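Local coordinates for flagellar hook protein FlgE (Caulobacter crescentus CB15, PDB 5AY6) that forms the flagellar hook, the curved segment that probably works as a universal joint passing motor torque to the filament, at residues K3-L13 with F167-S176; I220-T231 with L283-Y293. All coordinates share one frame; numbering follows the deposited sequence.

Contact 1: K3-L13 with F167-S176; sequences KTTRVGVNANL and FEVQIPLSDS
Thr4 and Ser174 are joined by a pair of hydrogen bonds at the end where the two segments come closest. Thr4 N donates to Ser174 O (3.0 Å), in the carbonyl plane and on a lone pair, while Ser174 N returns an almost straight bond to Thr4 OG1 (2.9 Å, 171° at the hydrogen). The hydroxyl can take it because chi1 of -54° sets OG1 beside Thr4's own backbone N, leaving CG2 to lie across Leu173 CD2 at 3.6 Å. An alanine here would remove both OG1 and CG2, and would probably leave the Ser174 amide without its acceptor and a gap beside the Leu173 methyl. Next door, Lys3 CA approaches Ser174 O in a CA-H...O contact, and a water bridges Lys3 N and Asp175 O; the lysine's NZ goes elsewhere, to Glu276 O.

Beyond this pair of bonds the contact is mainly apolar. Val7 CG1 lies 3.7 Å from Ile171 CG2. Val9 and Val169 meet tip to tip through their CG1 methyls at 4.1 Å, and the Val9 and Ile171 side chains cross at about a right angle, Val9 CG2 nearest Ile171 CD1. At the far end Leu13 CD2 lies oblique to the Phe167 ring, 3.5 Å from Phe167 CD2. Val299 of strand 298-304 also touches Phe167 and Val169.

The strands run nearly antiparallel (162°), but their axes come no nearer than 9.0 Å and they belong to different sheets: two facing sheets, as in a beta sandwich, with 167-176 in the FlaE D2 region.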
loop_
_atom_site.group_PDB
_atom_site.type_symbol
_atom_site.label_atom_id
_atom_site.label_comp_id
_atom_site.label_asym_id
_atom_site.label_seq_id
_atom_site.Cartn_x
_atom_site.Cartn_y
_atom_site.Cartn_z
ATOM N N LYS A 3 -8.297 17.606 -25.786
ATOM C CA LYS A 3 -8.083 16.285 -25.188
ATOM C C LYS A 3 -6.728 16.247 -24.490
ATOM O O LYS A 3 -5.690 16.502 -25.105
ATOM C CB LYS A 3 -8.180 15.196 -26.253
ATOM C CG LYS A 3 -8.131 13.772 -25.731
ATOM C CD LYS A 3 -8.166 12.794 -26.899
ATOM C CE LYS A 3 -7.934 11.364 -26.461
ATOM N NZ LYS A 3 -7.551 10.523 -27.631
ATOM N N THR A 4 -6.743 15.928 -23.203
ATOM C CA THR A 4 -5.535 15.977 -22.385
ATOM C C THR A 4 -4.571 14.837 -22.703
ATOM O O THR A 4 -4.955 13.667 -22.716
ATOM C CB THR A 4 -5.877 15.934 -20.891
ATOM O OG1 THR A 4 -6.803 16.981 -20.585
ATOM C CG2 THR A 4 -4.617 16.107 -20.049
ATOM N N THR A 5 -3.312 15.186 -22.944
ATOM C CA THR A 5 -2.303 14.196 -23.290
ATOM C C THR A 5 -1.113 14.212 -22.333
ATOM O O THR A 5 -0.322 13.275 -22.303
ATOM C CB THR A 5 -1.791 14.412 -24.722
ATOM O OG1 THR A 5 -1.272 15.743 -24.842
ATOM C CG2 THR A 5 -2.923 14.232 -25.724
ATOM N N ARG A 6 -0.974 15.283 -21.559
ATOM C CA ARG A 6 0.141 15.377 -20.628
ATOM C C ARG A 6 -0.199 16.241 -19.429
ATOM O O ARG A 6 -0.705 17.352 -19.579
ATOM C CB ARG A 6 1.385 15.934 -21.327
ATOM C CG ARG A 6 2.598 16.036 -20.418
ATOM C CD ARG A 6 3.855 16.426 -21.187
ATOM N NE ARG A 6 5.007 16.551 -20.298
ATOM C CZ ARG A 6 6.275 16.543 -20.703
ATOM N NH1 ARG A 6 6.561 16.423 -21.991
ATOM N NH2 ARG A 6 7.258 16.667 -19.818
ATOM N N VAL A 7 0.084 15.724 -18.238
ATOM C CA VAL A 7 -0.130 16.480 -17.013
ATOM C C VAL A 7 1.140 16.518 -16.178
ATOM O O VAL A 7 1.895 15.549 -16.125
ATOM C CB VAL A 7 -1.290 15.903 -16.160
ATOM C CG1 VAL A 7 -2.571 15.831 -16.979
ATOM C CG2 VAL A 7 -0.939 14.535 -15.622
ATOM N N GLY A 8 1.387 17.664 -15.554
ATOM C CA GLY A 8 2.513 17.807 -14.657
ATOM C C GLY A 8 1.989 18.036 -13.256
ATOM O O GLY A 8 1.191 18.946 -13.026
ATOM N N VAL A 9 2.413 17.200 -12.318
ATOM C CA VAL A 9 1.973 17.362 -10.944
ATOM C C VAL A 9 3.007 18.140 -10.157
ATOM O O VAL A 9 4.167 17.742 -10.076
ATOM C CB VAL A 9 1.718 16.018 -10.248
ATOM C CG1 VAL A 9 1.493 16.237 -8.762
ATOM C CG2 VAL A 9 0.520 15.311 -10.873
ATOM N N ASN A 10 2.577 19.255 -9.584
ATOM C CA ASN A 10 3.432 20.045 -8.711
ATOM C C ASN A 10 2.845 20.076 -7.311
ATOM O O ASN A 10 1.895 20.811 -7.043
ATOM C CB ASN A 10 3.595 21.459 -9.260
ATOM C CG ASN A 10 3.999 21.470 -10.719
ATOM O OD1 ASN A 10 4.916 20.757 -11.128
ATOM N ND2 ASN A 10 3.299 22.269 -11.517
ATOM N N ALA A 11 3.403 19.265 -6.423
ATOM C CA ALA A 11 2.850 19.129 -5.084
ATOM C C ALA A 11 3.878 18.603 -4.096
ATOM O O ALA A 11 4.846 17.943 -4.474
ATOM C CB ALA A 11 1.638 18.211 -5.112
ATOM N N ASN A 12 3.658 18.891 -2.818
ATOM C CA ASN A 12 4.516 18.345 -1.781
ATOM C C ASN A 12 3.741 17.432 -0.846
ATOM O O ASN A 12 2.602 17.722 -0.484
ATOM C CB ASN A 12 5.179 19.460 -0.970
ATOM C CG ASN A 12 6.124 18.918 0.083
ATOM O OD1 ASN A 12 7.178 18.371 -0.239
ATOM N ND2 ASN A 12 5.745 19.056 1.350
ATOM N N LEU A 13 4.369 16.326 -0.470
ATOM C CA LEU A 13 3.829 15.441 0.554
ATOM C C LEU A 13 4.651 15.622 1.820
ATOM O O LEU A 13 5.869 15.472 1.784
ATOM C CB LEU A 13 3.876 13.985 0.092
ATOM C CG LEU A 13 3.224 13.658 -1.251
ATOM C CD1 LEU A 13 3.630 12.267 -1.709
ATOM C CD2 LEU A 13 1.715 13.758 -1.141
ATOM N N PHE A 167 -3.445 11.969 1.474
ATOM C CA PHE A 167 -3.424 13.112 0.577
ATOM C C PHE A 167 -3.841 12.711 -0.825
ATOM O O PHE A 167 -3.626 11.577 -1.249
ATOM C CB PHE A 167 -2.038 13.756 0.550
ATOM C CG PHE A 167 -2.034 15.153 -0.012
ATOM C CD1 PHE A 167 -2.777 16.159 0.594
ATOM C CD2 PHE A 167 -1.294 15.460 -1.141
ATOM C CE1 PHE A 167 -2.777 17.446 0.081
ATOM C CE2 PHE A 167 -1.289 16.748 -1.657
ATOM C CZ PHE A 167 -2.033 17.739 -1.047
ATOM N N GLU A 168 -4.440 13.656 -1.538
ATOM C CA GLU A 168 -4.883 13.417 -2.900
ATOM C C GLU A 168 -4.531 14.581 -3.817
ATOM O O GLU A 168 -4.541 15.747 -3.408
ATOM C CB GLU A 168 -6.393 13.170 -2.944
ATOM C CG GLU A 168 -6.851 11.920 -2.228
ATOM C CD GLU A 168 -8.304 11.588 -2.527
ATOM O OE1 GLU A 168 -9.153 12.504 -2.474
ATOM O OE2 GLU A 168 -8.592 10.411 -2.826
ATOM N N VAL A 169 -4.215 14.248 -5.061
ATOM C CA VAL A 169 -4.050 15.240 -6.113
ATOM C C VAL A 169 -5.073 14.970 -7.208
ATOM O O VAL A 169 -5.048 13.912 -7.823
ATOM C CB VAL A 169 -2.637 15.205 -6.714
ATOM C CG1 VAL A 169 -2.514 16.230 -7.834
ATOM C CG2 VAL A 169 -1.603 15.458 -5.632
ATOM N N GLN A 170 -5.988 15.904 -7.435
ATOM C CA GLN A 170 -6.976 15.720 -8.486
ATOM C C GLN A 170 -6.427 16.165 -9.833
ATOM O O GLN A 170 -5.813 17.227 -9.952
ATOM C CB GLN A 170 -8.274 16.473 -8.171
ATOM C CG GLN A 170 -9.051 15.903 -6.994
ATOM C CD GLN A 170 -10.522 16.276 -7.027
ATOM O OE1 GLN A 170 -10.919 17.240 -7.683
ATOM N NE2 GLN A 170 -11.343 15.498 -6.331
ATOM N N ILE A 171 -6.647 15.334 -10.844
ATOM C CA ILE A 171 -6.141 15.596 -12.183
ATOM C C ILE A 171 -7.284 15.591 -13.193
ATOM O O ILE A 171 -7.717 14.531 -13.649
ATOM C CB ILE A 171 -5.095 14.553 -12.596
ATOM C CG1 ILE A 171 -4.002 14.438 -11.536
ATOM C CG2 ILE A 171 -4.489 14.924 -13.935
ATOM C CD1 ILE A 171 -3.035 13.297 -11.777
ATOM N N PRO A 172 -7.796 16.781 -13.529
ATOM C CA PRO A 172 -8.879 16.910 -14.507
ATOM C C PRO A 172 -8.414 16.641 -15.937
ATOM O O PRO A 172 -7.472 17.272 -16.418
ATOM C CB PRO A 172 -9.324 18.367 -14.342
ATOM C CG PRO A 172 -8.118 19.065 -13.819
ATOM C CD PRO A 172 -7.424 18.077 -12.934
ATOM N N LEU A 173 -9.071 15.699 -16.604
ATOM C CA LEU A 173 -8.784 15.410 -18.003
ATOM C C LEU A 173 -9.929 15.880 -18.890
ATOM O O LEU A 173 -11.097 15.730 -18.533
ATOM C CB LEU A 173 -8.558 13.909 -18.216
ATOM C CG LEU A 173 -7.468 13.180 -17.430
ATOM C CD1 LEU A 173 -7.441 11.707 -17.816
ATOM C CD2 LEU A 173 -6.113 13.813 -17.666
ATOM N N SER A 174 -9.595 16.455 -20.040
ATOM C CA SER A 174 -10.589 16.685 -21.079
ATOM C C SER A 174 -10.595 15.482 -22.010
ATOM O O SER A 174 -9.552 15.093 -22.526
ATOM C CB SER A 174 -10.297 17.968 -21.858
ATOM O OG SER A 174 -10.356 19.095 -21.006
ATOM N N ASP A 175 -11.760 14.883 -22.219
ATOM C CA ASP A 175 -11.825 13.683 -23.045
ATOM C C ASP A 175 -12.002 14.054 -24.508
ATOM O O ASP A 175 -11.931 15.227 -24.871
ATOM C CB ASP A 175 -12.952 12.751 -22.577
ATOM C CG ASP A 175 -14.305 13.437 -22.513
ATOM O OD1 ASP A 175 -14.612 14.264 -23.393
ATOM O OD2 ASP A 175 -15.075 13.130 -21.577
ATOM N N SER A 176 -12.247 13.053 -25.345
ATOM C CA SER A 176 -12.363 13.272 -26.784
ATOM C C SER A 176 -13.631 14.036 -27.169
ATOM O O SER A 176 -13.794 14.418 -28.324
ATOM C CB SER A 176 -12.321 11.936 -27.521
ATOM O OG SER A 176 -13.367 11.084 -27.077
HETATM O O HOH W 1 -11.123 17.500 -26.254
#

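Contact 2: I220-T231 with L283-Y293; sequences IEFTTDGKLKNT and LASAAGGLTQY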
loop_
_atom_site.group_PDB
_atom_site.type_symbol
_atom_site.label_atom_id
_atom_site.label_comp_id
_atom_site.label_asym_id
_atom_site.label_seq_id
_atom_site.Cartn_x
_atom_site.Cartn_y
_atom_site.Cartn_z
ATOM N N ILE A 220 5.531 4.446 -4.026
ATOM C CA ILE A 220 6.369 5.561 -4.441
ATOM C C ILE A 220 7.454 5.796 -3.396
ATOM O O ILE A 220 7.181 5.760 -2.194
ATOM C CB ILE A 220 5.531 6.843 -4.647
ATOM C CG1 ILE A 220 4.574 6.666 -5.828
ATOM C CG2 ILE A 220 6.425 8.046 -4.885
ATOM C CD1 ILE A 220 3.708 7.882 -6.096
ATOM N N GLU A 221 8.686 6.013 -3.855
ATOM C CA GLU A 221 9.801 6.261 -2.949
ATOM C C GLU A 221 10.393 7.648 -3.168
ATOM O O GLU A 221 10.442 8.152 -4.293
ATOM C CB GLU A 221 10.890 5.201 -3.128
ATOM C CG GLU A 221 10.444 3.776 -2.830
ATOM C CD GLU A 221 10.556 3.408 -1.359
ATOM O OE1 GLU A 221 10.384 4.296 -0.498
ATOM O OE2 GLU A 221 10.814 2.221 -1.065
ATOM N N PHE A 222 10.839 8.267 -2.082
ATOM C CA PHE A 222 11.547 9.538 -2.176
ATOM C C PHE A 222 12.953 9.398 -1.612
ATOM O O PHE A 222 13.241 8.465 -0.865
ATOM C CB PHE A 222 10.788 10.641 -1.439
ATOM C CG PHE A 222 9.455 10.971 -2.047
ATOM C CD1 PHE A 222 8.308 10.303 -1.643
ATOM C CD2 PHE A 222 9.348 11.953 -3.017
ATOM C CE1 PHE A 222 7.081 10.608 -2.197
ATOM C CE2 PHE A 222 8.125 12.262 -3.577
ATOM C CZ PHE A 222 6.987 11.587 -3.167
ATOM N N THR A 223 13.835 10.318 -1.984
ATOM C CA THR A 223 15.166 10.348 -1.393
ATOM C C THR A 223 15.080 10.958 0.001
ATOM O O THR A 223 14.054 11.526 0.376
ATOM C CB THR A 223 16.157 11.157 -2.249
ATOM O OG1 THR A 223 15.784 12.541 -2.236
ATOM C CG2 THR A 223 16.167 10.644 -3.680
ATOM N N THR A 224 16.164 10.849 0.763
ATOM C CA THR A 224 16.214 11.436 2.096
ATOM C C THR A 224 16.097 12.960 2.041
ATOM O O THR A 224 15.833 13.607 3.052
ATOM C CB THR A 224 17.510 11.050 2.826
ATOM O OG1 THR A 224 18.632 11.285 1.967
ATOM C CG2 THR A 224 17.483 9.581 3.214
ATOM N N ASP A 225 16.283 13.523 0.851
ATOM C CA ASP A 225 16.179 14.962 0.656
ATOM C C ASP A 225 14.801 15.363 0.129
ATOM O O ASP A 225 14.553 16.537 -0.153
ATOM C CB ASP A 225 17.266 15.449 -0.305
ATOM C CG ASP A 225 18.669 15.115 0.178
ATOM O OD1 ASP A 225 18.884 15.051 1.408
ATOM O OD2 ASP A 225 19.559 14.918 -0.678
ATOM N N GLY A 226 13.910 14.386 -0.014
ATOM C CA GLY A 226 12.551 14.666 -0.443
ATOM C C GLY A 226 12.348 14.725 -1.946
ATOM O O GLY A 226 11.335 15.237 -2.422
ATOM N N LYS A 227 13.308 14.203 -2.701
ATOM C CA LYS A 227 13.183 14.155 -4.152
ATOM C C LYS A 227 12.630 12.805 -4.586
ATOM O O LYS A 227 12.971 11.774 -4.003
ATOM C CB LYS A 227 14.535 14.412 -4.823
ATOM C CG LYS A 227 15.175 15.735 -4.445
ATOM C CD LYS A 227 14.261 16.906 -4.767
ATOM C CE LYS A 227 14.995 18.233 -4.633
ATOM N NZ LYS A 227 15.476 18.473 -3.242
ATOM N N LEU A 228 11.785 12.815 -5.612
ATOM C CA LEU A 228 11.191 11.586 -6.134
ATOM C C LEU A 228 12.269 10.615 -6.611
ATOM O O LEU A 228 13.120 10.970 -7.421
ATOM C CB LEU A 228 10.221 11.907 -7.273
ATOM C CG LEU A 228 9.532 10.715 -7.936
ATOM C CD1 LEU A 228 8.673 9.970 -6.935
ATOM C CD2 LEU A 228 8.700 11.177 -9.122
ATOM N N LYS A 229 12.227 9.393 -6.091
ATOM C CA LYS A 229 13.247 8.392 -6.378
ATOM C C LYS A 229 12.736 7.375 -7.398
ATOM O O LYS A 229 13.386 7.119 -8.411
ATOM C CB LYS A 229 13.671 7.698 -5.080
ATOM C CG LYS A 229 14.835 6.736 -5.209
ATOM C CD LYS A 229 15.377 6.379 -3.834
ATOM C CE LYS A 229 16.305 5.178 -3.887
ATOM N NZ LYS A 229 16.765 4.783 -2.525
ATOM N N ASN A 230 11.571 6.799 -7.124
ATOM C CA ASN A 230 10.904 5.929 -8.085
ATOM C C ASN A 230 9.409 5.829 -7.809
ATOM O O ASN A 230 8.942 6.179 -6.723
ATOM C CB ASN A 230 11.530 4.532 -8.089
ATOM C CG ASN A 230 11.280 3.777 -6.806
ATOM O OD1 ASN A 230 10.239 3.140 -6.638
ATOM N ND2 ASN A 230 12.241 3.831 -5.893
ATOM N N THR A 231 8.666 5.350 -8.801
ATOM C CA THR A 231 7.218 5.259 -8.697
ATOM C C THR A 231 6.727 3.815 -8.725
ATOM O O THR A 231 5.541 3.564 -8.936
ATOM C CB THR A 231 6.538 6.038 -9.834
ATOM O OG1 THR A 231 6.988 5.531 -11.095
ATOM C CG2 THR A 231 6.888 7.515 -9.747
ATOM N N LEU A 283 5.700 13.517 -12.909
ATOM C CA LEU A 283 5.871 13.782 -11.483
ATOM C C LEU A 283 7.269 14.305 -11.142
ATOM O O LEU A 283 7.632 14.352 -9.966
ATOM C CB LEU A 283 5.601 12.517 -10.661
ATOM C CG LEU A 283 4.288 11.757 -10.843
ATOM C CD1 LEU A 283 4.212 10.604 -9.854
ATOM C CD2 LEU A 283 3.087 12.673 -10.681
ATOM N N ALA A 284 8.050 14.696 -12.148
ATOM C CA ALA A 284 9.457 15.037 -11.910
ATOM C C ALA A 284 10.000 16.214 -12.721
ATOM O O ALA A 284 11.187 16.245 -13.055
ATOM C CB ALA A 284 10.328 13.814 -12.167
ATOM N N SER A 285 9.156 17.189 -13.025
ATOM C CA SER A 285 9.613 18.355 -13.774
ATOM C C SER A 285 10.629 19.174 -12.971
ATOM O O SER A 285 10.693 19.082 -11.743
ATOM C CB SER A 285 8.427 19.229 -14.168
ATOM O OG SER A 285 7.845 19.824 -13.023
ATOM N N ALA A 286 11.422 19.978 -13.670
ATOM C CA ALA A 286 12.467 20.770 -13.025
ATOM C C ALA A 286 11.896 21.835 -12.087
ATOM O O ALA A 286 12.330 21.963 -10.940
ATOM C CB ALA A 286 13.352 21.416 -14.070
ATOM N N ALA A 287 10.927 22.601 -12.574
ATOM C CA ALA A 287 10.369 23.691 -11.775
ATOM C C ALA A 287 9.426 23.173 -10.694
ATOM O O ALA A 287 9.320 23.769 -9.624
ATOM C CB ALA A 287 9.647 24.694 -12.666
ATOM N N GLY A 288 8.743 22.068 -10.974
ATOM C CA GLY A 288 7.773 21.525 -10.039
ATOM C C GLY A 288 8.071 20.103 -9.610
ATOM O O GLY A 288 9.146 19.815 -9.088
ATOM N N GLY A 289 7.110 19.211 -9.823
ATOM C CA GLY A 289 7.294 17.811 -9.493
ATOM C C GLY A 289 6.645 17.425 -8.178
ATOM O O GLY A 289 6.142 18.274 -7.444
ATOM N N LEU A 290 6.651 16.130 -7.890
ATOM C CA LEU A 290 6.142 15.615 -6.629
ATOM C C LEU A 290 7.284 15.508 -5.628
ATOM O O LEU A 290 8.231 14.750 -5.850
ATOM C CB LEU A 290 5.476 14.255 -6.839
ATOM C CG LEU A 290 4.825 13.620 -5.613
ATOM C CD1 LEU A 290 3.635 14.448 -5.143
ATOM C CD2 LEU A 290 4.414 12.187 -5.916
ATOM N N THR A 291 7.202 16.276 -4.542
ATOM C CA THR A 291 8.281 16.329 -3.555
ATOM C C THR A 291 7.826 15.873 -2.180
ATOM O O THR A 291 6.624 15.747 -1.913
ATOM C CB THR A 291 8.858 17.749 -3.425
ATOM O OG1 THR A 291 7.843 18.624 -2.921
ATOM C CG2 THR A 291 9.343 18.262 -4.773
ATOM N N GLN A 292 8.798 15.629 -1.311
ATOM C CA GLN A 292 8.521 15.073 -0.003
ATOM C C GLN A 292 9.349 15.800 1.072
ATOM O O GLN A 292 10.137 15.192 1.801
ATOM C CB GLN A 292 8.796 13.563 -0.019
ATOM C CG GLN A 292 8.250 12.798 1.199
ATOM C CD GLN A 292 9.364 12.130 1.999
ATOM O OE1 GLN A 292 10.555 12.393 1.782
ATOM N NE2 GLN A 292 8.985 11.280 2.937
ATOM N N TYR A 293 9.181 17.116 1.149
ATOM C CA TYR A 293 9.861 17.931 2.167
ATOM C C TYR A 293 9.041 17.973 3.445
ATOM O O TYR A 293 7.846 17.691 3.417
ATOM C CB TYR A 293 10.075 19.359 1.668
ATOM C CG TYR A 293 10.702 19.445 0.305
ATOM C CD1 TYR A 293 11.845 18.722 0.001
ATOM C CD2 TYR A 293 10.148 20.247 -0.679
ATOM C CE1 TYR A 293 12.423 18.802 -1.245
ATOM C CE2 TYR A 293 10.720 20.338 -1.930
ATOM C CZ TYR A 293 11.856 19.610 -2.207
ATOM O OH TYR A 293 12.424 19.692 -3.455
HETATM O O HOH W 2 11.059 15.300 -6.730
#
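A beta hairpin, 220-231, docks here on the end of strand 277-291 in the FlaE D2 region; its type I turn runs from Thr223 to Gly226, and a classic bulge sets Lys229 and Asn230 against Glu221. Gln292 N donates to Gly226 O (2.8 Å), tilted 18° from the carbonyl plane. Gly226 sits where a side chain would collide with Gln292 O and the Tyr293 ring. Inside the turn, Thr223 OG1 accepts from the amides of Asp225 and Lys227, the first making an ST turn.

Phe222 is the apolar centre: Gln292 CB sits over one face, 3.5 Å from the ring centroid, in a CH-pi contact, while Leu290 O approaches the edge, 3.4 Å from Phe222 CE2. Leu290 CD2 touches Phe222 CZ, and Trp196 meets the ring steeply. Leu228, its CG turned opposite the backbone N (chi1 179°), sends CD2 to Leu283 CB at 3.7 Å. Asp225 O lies at the Tyr293 ring edge, and Lys227, bent at chi2 and chi4, brings CE to 3.2 Å from Tyr293 OH.

A water accepts from Leu228 N and donates to Leu290 O, so one direct hydrogen bond and one water bridge hold the backbones, while Phe222 and Leu228 supply the apolar grip.

Contact 1 is the more buried of the two, and its middle is branched aliphatic side chains meeting between sheets; contact 2 is only partly buried, mixing an aromatic centre with turn backbone, a water and an exposed lysine. Both use the same pair of sheets: strands 6-12 and 277-291 are neighbours in one, while 167-174 and the hairpin 220-231 come from the other, whose two outermost strands, 167-174 and 228-230, take part in different contacts. They meet directly at the end of strand 6-12, where Leu13 N probably hydrogen-bonds to Thr291 O (2.7 Å), and Tyr293 N probably donates to Asn12 OD1.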